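Local coordinates for inositol-1-monophosphatase (Thermotoga maritima, PDB 2P3N) that dephosphorylates inositol 1-phosphate, with a strong preference for the D isomer, as well as fructose 1,6-bisphosphate and several other phosphate esters, using magnesium, at the interface of chains A and B. Coordinates in Å, arbitrary orientation; residue numbers count along the deposited sequence, not the author numbering. Chains: chain A/B, Inositol-1-monophosphatase.

The interface of chains A and B. Residues chain A 130-133; chain B 5, 8-9, 12.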
loop_
_atom_site.group_PDB
_atom_site.type_symbol
_atom_site.label_atom_id
_atom_site.label_comp_id
_atom_site.label_asym_id
_atom_site.label_seq_id
_atom_site.Cartn_x
_atom_site.Cartn_y
_atom_site.Cartn_z
ATOM N N PHE A 130 -5.602 -3.331 -14.939
ATOM C CA PHE A 130 -4.868 -2.592 -13.915
ATOM C C PHE A 130 -5.200 -3.376 -12.639
ATOM O O PHE A 130 -6.360 -3.397 -12.209
ATOM C CB PHE A 130 -5.437 -1.178 -13.801
ATOM C CG PHE A 130 -4.561 -0.216 -13.067
ATOM C CD1 PHE A 130 -3.825 -0.614 -11.962
ATOM C CD2 PHE A 130 -4.478 1.107 -13.483
ATOM C CE1 PHE A 130 -3.013 0.286 -11.285
ATOM C CE2 PHE A 130 -3.667 2.017 -12.809
ATOM C CZ PHE A 130 -2.931 1.602 -11.707
ATOM N N ASN A 131 -4.196 -4.029 -12.056
ATOM C CA ASN A 131 -4.376 -4.819 -10.836
ATOM C C ASN A 131 -5.640 -5.676 -10.827
ATOM O O ASN A 131 -6.263 -5.873 -9.777
ATOM C CB ASN A 131 -4.367 -3.926 -9.591
ATOM C CG ASN A 131 -3.013 -3.309 -9.330
ATOM O OD1 ASN A 131 -1.982 -3.929 -9.564
ATOM N ND2 ASN A 131 -3.009 -2.087 -8.832
ATOM N N GLY A 132 -6.022 -6.174 -11.998
ATOM C CA GLY A 132 -7.180 -7.037 -12.078
ATOM C C GLY A 132 -8.419 -6.456 -12.708
ATOM O O GLY A 132 -9.250 -7.189 -13.225
ATOM N N GLU A 133 -8.562 -5.140 -12.671
ATOM C CA GLU A 133 -9.749 -4.533 -13.246
ATOM C C GLU A 133 -9.502 -3.920 -14.622
ATOM O O GLU A 133 -8.383 -3.513 -14.955
ATOM C CB GLU A 133 -10.316 -3.477 -12.293
ATOM C CG GLU A 133 -9.430 -2.268 -12.095
ATOM C CD GLU A 133 -10.039 -1.275 -11.137
ATOM O OE1 GLU A 133 -10.173 -1.629 -9.940
ATOM O OE2 GLU A 133 -10.387 -0.155 -11.583
ATOM N N ASP B 5 -16.061 -7.334 -13.301
ATOM C CA ASP B 5 -15.339 -6.066 -13.320
ATOM C C ASP B 5 -16.200 -5.026 -12.608
ATOM O O ASP B 5 -15.684 -4.127 -11.952
ATOM C CB ASP B 5 -15.084 -5.623 -14.759
ATOM C CG ASP B 5 -14.151 -4.428 -14.852
ATOM O OD1 ASP B 5 -12.972 -4.555 -14.458
ATOM O OD2 ASP B 5 -14.594 -3.360 -15.325
ATOM N N ILE B 8 -15.674 -5.842 -8.851
ATOM C CA ILE B 8 -14.370 -5.467 -8.338
ATOM C C ILE B 8 -14.283 -3.953 -8.127
ATOM O O ILE B 8 -13.818 -3.483 -7.090
ATOM C CB ILE B 8 -13.268 -5.903 -9.325
ATOM C CG1 ILE B 8 -13.300 -7.420 -9.486
ATOM C CG2 ILE B 8 -11.904 -5.425 -8.843
ATOM C CD1 ILE B 8 -12.394 -7.926 -10.576
ATOM N N LYS B 9 -14.742 -3.191 -9.115
ATOM C CA LYS B 9 -14.674 -1.734 -9.036
ATOM C C LYS B 9 -15.562 -1.145 -7.942
ATOM O O LYS B 9 -15.159 -0.213 -7.229
ATOM C CB LYS B 9 -14.998 -1.132 -10.405
ATOM C CG LYS B 9 -13.913 -1.438 -11.428
ATOM C CD LYS B 9 -14.247 -0.934 -12.823
ATOM C CE LYS B 9 -13.089 -1.201 -13.769
ATOM N NZ LYS B 9 -13.461 -1.010 -15.196
ATOM N N ARG B 12 -14.067 -1.998 -4.433
ATOM C CA ARG B 12 -12.828 -1.265 -4.237
ATOM C C ARG B 12 -13.148 0.187 -3.898
ATOM O O ARG B 12 -12.533 0.775 -3.010
ATOM C CB ARG B 12 -11.955 -1.362 -5.485
ATOM C CG ARG B 12 -11.094 -2.623 -5.500
ATOM C CD ARG B 12 -10.326 -2.789 -6.800
ATOM N NE ARG B 12 -9.393 -3.914 -6.754
ATOM C CZ ARG B 12 -8.548 -4.218 -7.734
ATOM N NH1 ARG B 12 -8.519 -3.481 -8.842
ATOM N NH2 ARG B 12 -7.726 -5.253 -7.610
HETATM O O HOH W 1 -12.142 -7.138 -14.156
#
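A:Glu133 and B:Arg12 meet across the subunit boundary, where the turn joining strands 127-130 and 133-134 of chain A lies against the N-terminal helix 2-21 of chain B. The guanidinium of B:Arg12 uses both of its terminal nitrogens. NH1 forms a salt bridge and hydrogen bond with the carboxylate oxygen OE1 of A:Glu133 at 2.7 Å, somewhat bent, and reaches that oxygen on its anti side, a little out of the carboxylate plane. The two flat groups are nearly coplanar, 22° apart. NH2 gives a straighter bond to the backbone carbonyl O of A:Asn131, also 2.7 Å, with the oxygen almost in the guanidinium plane. Two acceptors at the rim thus limit how the group can turn, while CG2 of B:Ile8, from the preceding helical turn, lies above one face, toward its rim. The B:Arg12 chain runs extended from CG to NE, which carries the guanidinium out from the helix to the turn.

In A:Glu133, CG sits between the backbone N and the carbonyl carbon (chi1 67°), and the extended chain beyond it lies obliquely across the B:Lys9 side chain. The methylenes touch there, CB of A:Glu133 being 3.9 Å from CE of B:Lys9. The lysine ammonium NZ is turned instead to its own chain, where it gives a hydrogen bond within a salt bridge to the syn lone pair of OD2 of B:Asp5, at 2.6 Å; NZ is 4.8 Å from OE2 of A:Glu133, where its positive charge may still steady that carboxylate. OD1 of B:Asp5 shares a water with the carbonyl O of A:Gly132.

Were B:Arg12 an alanine, the A:Asn131 carbonyl would probably lose this donor and the A:Glu133 carboxylate its salt-bridge partner, freeing the turn to shift.

Repeated with the chains exchanged by the two-fold, this polar patch helps join two subunits of the homotetramer.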